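Local coordinates for angiotensin-converting enzyme (Anopheles gambiae, PDB 6S1Y), which is a zinc metalloprotease of the angiotensin-converting enzyme family that probably trims short peptides as a peptidyl dipeptidase, at residues Gln415-Ile418 with Asn419-Arg423; Leu579-Trp582 with Leu583-Glu586. All blocks are in the same frame, centred on the assembly; numbering follows the deposited sequence.

Interaction 1 of 2, residues Gln415-Ile418 with Asn419-Arg423; sequences QVKI and NQFYR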
loop_
_atom_site.group_PDB
_atom_site.type_symbol
_atom_site.label_atom_id
_atom_site.label_comp_id
_atom_site.label_asym_id
_atom_site.label_seq_id
_atom_site.Cartn_x
_atom_site.Cartn_y
_atom_site.Cartn_z
ATOM N N GLN A 415 27.452 -11.937 10.008
ATOM C CA GLN A 415 27.423 -11.001 8.887
ATOM C C GLN A 415 26.298 -11.320 7.918
ATOM O O GLN A 415 25.654 -10.400 7.379
ATOM C CB GLN A 415 28.749 -10.995 8.149
ATOM C CG GLN A 415 29.852 -10.338 8.949
ATOM C CD GLN A 415 30.377 -11.243 10.048
ATOM O OE1 GLN A 415 30.577 -12.429 9.835
ATOM N NE2 GLN A 415 30.571 -10.689 11.228
ATOM N N VAL A 416 26.049 -12.604 7.677
ATOM C CA VAL A 416 24.864 -12.987 6.926
ATOM C C VAL A 416 23.624 -12.431 7.617
ATOM O O VAL A 416 22.704 -11.922 6.966
ATOM C CB VAL A 416 24.807 -14.516 6.755
ATOM C CG1 VAL A 416 23.562 -14.920 5.997
ATOM C CG2 VAL A 416 26.055 -15.003 6.029
ATOM N N LYS A 417 23.602 -12.463 8.941
ATOM C CA LYS A 417 22.430 -11.937 9.629
ATOM C C LYS A 417 22.304 -10.417 9.466
ATOM O O LYS A 417 21.176 -9.910 9.340
ATOM C CB LYS A 417 22.468 -12.363 11.089
ATOM C CG LYS A 417 21.841 -13.737 11.273
ATOM C CD LYS A 417 22.286 -14.428 12.551
ATOM C CE LYS A 417 22.045 -13.582 13.787
ATOM N NZ LYS A 417 22.080 -14.436 15.029
ATOM N N ILE A 418 23.423 -9.682 9.419
ATOM C CA ILE A 418 23.355 -8.244 9.157
ATOM C C ILE A 418 22.840 -7.982 7.736
ATOM O O ILE A 418 21.935 -7.167 7.534
ATOM C CB ILE A 418 24.732 -7.592 9.400
ATOM C CG1 ILE A 418 25.197 -7.794 10.859
ATOM C CG2 ILE A 418 24.698 -6.116 9.092
ATOM C CD1 ILE A 418 24.279 -7.197 11.902
ATOM N N ASN A 419 23.389 -8.682 6.729
ATOM C CA ASN A 419 22.868 -8.537 5.373
ATOM C C ASN A 419 21.355 -8.741 5.345
ATOM O O ASN A 419 20.634 -8.041 4.617
ATOM C CB ASN A 419 23.499 -9.533 4.398
ATOM C CG ASN A 419 24.899 -9.152 3.973
ATOM O OD1 ASN A 419 25.311 -7.997 4.104
ATOM N ND2 ASN A 419 25.647 -10.124 3.450
ATOM N N GLN A 420 20.866 -9.710 6.120
ATOM C CA GLN A 420 19.439 -10.000 6.185
ATOM C C GLN A 420 18.671 -8.867 6.849
ATOM O O GLN A 420 17.686 -8.364 6.293
ATOM C CB GLN A 420 19.230 -11.316 6.945
ATOM C CG GLN A 420 17.771 -11.698 7.178
ATOM C CD GLN A 420 17.609 -12.806 8.215
ATOM O OE1 GLN A 420 18.577 -13.473 8.611
ATOM N NE2 GLN A 420 16.377 -13.003 8.666
ATOM N N PHE A 421 19.105 -8.449 8.042
ATOM C CA PHE A 421 18.454 -7.327 8.724
ATOM C C PHE A 421 18.478 -6.069 7.856
ATOM O O PHE A 421 17.518 -5.284 7.832
ATOM C CB PHE A 421 19.154 -7.030 10.060
ATOM C CG PHE A 421 19.185 -8.185 11.032
ATOM C CD1 PHE A 421 18.246 -9.211 10.981
ATOM C CD2 PHE A 421 20.172 -8.243 12.004
ATOM C CE1 PHE A 421 18.302 -10.297 11.893
ATOM C CE2 PHE A 421 20.237 -9.308 12.924
ATOM C CZ PHE A 421 19.299 -10.329 12.872
ATOM N N TYR A 422 19.597 -5.838 7.171
ATOM C CA TYR A 422 19.733 -4.663 6.323
ATOM C C TYR A 422 18.711 -4.686 5.203
ATOM O O TYR A 422 17.957 -3.726 5.015
ATOM C CB TYR A 422 21.144 -4.609 5.756
ATOM C CG TYR A 422 21.398 -3.444 4.864
ATOM C CD1 TYR A 422 21.529 -2.147 5.399
ATOM C CD2 TYR A 422 21.504 -3.605 3.481
ATOM C CE1 TYR A 422 21.762 -1.054 4.579
ATOM C CE2 TYR A 422 21.760 -2.518 2.651
ATOM C CZ TYR A 422 21.879 -1.243 3.210
ATOM O OH TYR A 422 22.115 -0.156 2.416
ATOM N N ARG A 423 18.667 -5.778 4.446
ATOM C CA ARG A 423 17.666 -5.896 3.401
ATOM C C ARG A 423 16.276 -5.595 3.947
ATOM O O ARG A 423 15.518 -4.822 3.347
ATOM C CB ARG A 423 17.701 -7.296 2.777
ATOM C CG ARG A 423 16.544 -7.511 1.773
ATOM C CD ARG A 423 16.678 -8.789 0.962
ATOM N NE ARG A 423 17.686 -8.631 -0.081
ATOM C CZ ARG A 423 17.454 -8.064 -1.263
ATOM N NH1 ARG A 423 16.243 -7.622 -1.570
ATOM N NH2 ARG A 423 18.441 -7.952 -2.143
#
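Phe421 leans back along its own helix over the carbonyl of Lys417, one turn earlier, and this pair gives the contact its character. Four successive i to i+4 backbone hydrogen bonds make the frame: Asn419 N to Gln415 O, Gln420 N to Val416 O, Phe421 N to Lys417 O (2.8 Å) and Tyr422 N to Ile418 O (2.7 Å), the regular pattern of an alpha-helix near its N-terminal end.

The second group of contacts surrounds the Phe421 ring. Its CG lies beside the backbone N, opposite the carbonyl carbon (chi1 -59°), which swings the ring toward the preceding turn. Lys417 O, already held by Phe421 N, then sits under one ring face, offset toward the rim and 3.1 Å from Phe421 CG. Two apolar contacts join it: Lys417 CB is 4.2 Å from Phe421 CZ, while Ile418 CD1 approaches Phe421 CD2 obliquely at 4.2 Å. An isoleucine suits this place because its longer branch reaches the ring and still packs on Trp582 of helix 577-590; Phe421 itself rests on Pro578 and Leu579 there.

The polar ends look elsewhere. Beyond CB the Lys417 chain leads away from the ring, bends at chi3 and carries NZ to a salt bridge with Glu414 at the start of the helix. Buried Asn419 bonds through OD1 to Thr265 and through ND2 to the carbonyls of Phe267 and Lys271, whereas Tyr422 OH pairs with Thr264.

The chemistry implies a division of labour: Ile418 and Phe421 supply a greasy surface for the neighbouring helix, and Asn419, with both amide atoms satisfied, can be buried without an unpaid polar cost while tying the helix to the loop that carries Thr265 and Phe267.

Interaction 2 of 2, residues Leu579-Trp582 with Leu583-Glu586; sequences LYQW and LLEE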
loop_
_atom_site.group_PDB
_atom_site.type_symbol
_atom_site.label_atom_id
_atom_site.label_comp_id
_atom_site.label_asym_id
_atom_site.label_seq_id
_atom_site.Cartn_x
_atom_site.Cartn_y
_atom_site.Cartn_z
ATOM N N LEU A 579 19.273 -4.479 13.906
ATOM C CA LEU A 579 19.803 -3.619 12.860
ATOM C C LEU A 579 20.154 -2.244 13.423
ATOM O O LEU A 579 21.227 -1.699 13.135
ATOM C CB LEU A 579 18.794 -3.484 11.719
ATOM C CG LEU A 579 19.201 -2.522 10.593
ATOM C CD1 LEU A 579 20.447 -3.074 9.884
ATOM C CD2 LEU A 579 18.066 -2.284 9.588
ATOM N N TYR A 580 19.254 -1.676 14.232
ATOM C CA TYR A 580 19.491 -0.367 14.840
ATOM C C TYR A 580 20.792 -0.340 15.624
ATOM O O TYR A 580 21.549 0.633 15.525
ATOM C CB TYR A 580 18.325 -0.011 15.761
ATOM C CG TYR A 580 18.414 1.337 16.444
ATOM C CD1 TYR A 580 18.785 2.473 15.743
ATOM C CD2 TYR A 580 18.073 1.488 17.796
ATOM C CE1 TYR A 580 18.840 3.725 16.364
ATOM C CE2 TYR A 580 18.120 2.749 18.426
ATOM C CZ TYR A 580 18.503 3.860 17.702
ATOM O OH TYR A 580 18.562 5.099 18.326
ATOM N N GLN A 581 21.057 -1.381 16.428
ATOM C CA GLN A 581 22.281 -1.407 17.225
ATOM C C GLN A 581 23.505 -1.480 16.322
ATOM O O GLN A 581 24.520 -0.837 16.586
ATOM C CB GLN A 581 22.281 -2.575 18.205
ATOM C CG GLN A 581 21.129 -2.594 19.180
ATOM C CD GLN A 581 21.032 -1.313 20.028
ATOM O OE1 GLN A 581 22.043 -0.721 20.420
ATOM N NE2 GLN A 581 19.808 -0.883 20.300
ATOM N N TRP A 582 23.418 -2.234 15.233
ATOM C CA TRP A 582 24.568 -2.365 14.353
ATOM C C TRP A 582 24.855 -1.051 13.637
ATOM O O TRP A 582 26.006 -0.628 13.550
ATOM C CB TRP A 582 24.343 -3.493 13.353
ATOM C CG TRP A 582 25.557 -3.784 12.559
ATOM C CD1 TRP A 582 26.600 -4.588 12.914
ATOM C CD2 TRP A 582 25.876 -3.252 11.270
ATOM N NE1 TRP A 582 27.534 -4.612 11.909
ATOM C CE2 TRP A 582 27.118 -3.785 10.897
ATOM C CE3 TRP A 582 25.222 -2.394 10.394
ATOM C CZ2 TRP A 582 27.723 -3.481 9.680
ATOM C CZ3 TRP A 582 25.817 -2.106 9.189
ATOM C CH2 TRP A 582 27.053 -2.650 8.842
ATOM N N LEU A 583 23.812 -0.367 13.169
ATOM C CA LEU A 583 24.005 0.895 12.462
ATOM C C LEU A 583 24.594 1.965 13.370
ATOM O O LEU A 583 25.485 2.713 12.952
ATOM C CB LEU A 583 22.681 1.371 11.882
ATOM C CG LEU A 583 22.081 0.527 10.743
ATOM C CD1 LEU A 583 20.631 0.946 10.489
ATOM C CD2 LEU A 583 22.917 0.676 9.487
ATOM N N LEU A 584 24.096 2.071 14.613
ATOM C CA LEU A 584 24.617 3.069 15.546
ATOM C C LEU A 584 26.132 2.983 15.643
ATOM O O LEU A 584 26.834 4.000 15.608
ATOM C CB LEU A 584 24.018 2.880 16.948
ATOM C CG LEU A 584 22.623 3.443 17.168
ATOM C CD1 LEU A 584 22.014 2.912 18.477
ATOM C CD2 LEU A 584 22.672 4.961 17.173
ATOM N N GLU A 585 26.650 1.767 15.790
ATOM C CA GLU A 585 28.091 1.578 15.909
ATOM C C GLU A 585 28.794 1.755 14.567
ATOM O O GLU A 585 29.853 2.386 14.505
ATOM C CB GLU A 585 28.381 0.197 16.506
ATOM C CG GLU A 585 29.866 -0.074 16.768
ATOM C CD GLU A 585 30.519 0.968 17.690
ATOM O OE1 GLU A 585 31.748 1.169 17.550
ATOM O OE2 GLU A 585 29.811 1.577 18.541
ATOM N N GLU A 586 28.217 1.227 13.479
ATOM C CA GLU A 586 28.918 1.253 12.196
ATOM C C GLU A 586 28.976 2.667 11.619
ATOM O O GLU A 586 30.004 3.064 11.065
ATOM C CB GLU A 586 28.258 0.283 11.212
ATOM C CG GLU A 586 28.958 0.153 9.861
ATOM C CD GLU A 586 30.247 -0.662 9.892
ATOM O OE1 GLU A 586 30.845 -0.803 8.801
ATOM O OE2 GLU A 586 30.651 -1.186 10.961
#
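Glu586 lies alongside the indole of Trp582, one helical turn away, and its aliphatic stem does most of the touching. Starting at the backbone, Glu586 CB stands 3.4 Å from Trp582 O, the carbonyl that accepts the Glu586 N-H, and also makes a CH-pi contact over the six-membered ring, 7° off the ring normal. CG comes next, pressed on the same ring at 3.5 Å from Trp582 CH2. The bend at chi2 (75°) lays the rest of the chain along the indole: CD is 3.8 Å from Trp582 CZ2, and the carboxylate is only 14° out of parallel with the ring. At the tip, OE2 passes 3.9 Å from Trp582 CZ2 and hydrogen-bonds a PEG molecule, probably from the crystallisation liquor. Glutamate suits the site because its two methylenes can lie over the indole while the carboxylate continues past them along the ring.

Two further side-chain pairs in 579-586 have the same i to i+4 spacing. Leu584 CD1 sits over a face of the Tyr580 ring, 3.8 Å from its centroid, and Leu579 CG meets Leu583 CD1 at 3.8 Å. The other branch of Leu583, CD2, packs on Trp582 CE3, so the two branches touch Leu579, one turn earlier, and Trp582, the immediate neighbour.

Helix 577-590 packs against two others: Tyr580, Leu583 and Leu584 touch helix 203-233, whereas Leu579 and Trp582 touch helix 414-429, and Trp582 also packs on Pro266 and Phe267 of a loop.

In the fold
Both interactions are single-helix contacts, interaction 1 near the start of helix 414-429 and interaction 2 within helix 577-590, close to the end of the chain. Some 150 residues separate them in sequence, yet their centres are 12 Å apart and their side chains meet directly, Ile418 CD1 lying 3.6 Å from Trp582 CD1. Helix 203-233 touches residues of both interactions, and the Phe267 loop is likewise shared. Helices 203-233, 414-429 and 577-590 thus pack together in this largely helical fold, with the centres of the two contacts about 25 and 28 Å from the centre of the chain, so that parts distant in sequence are joined.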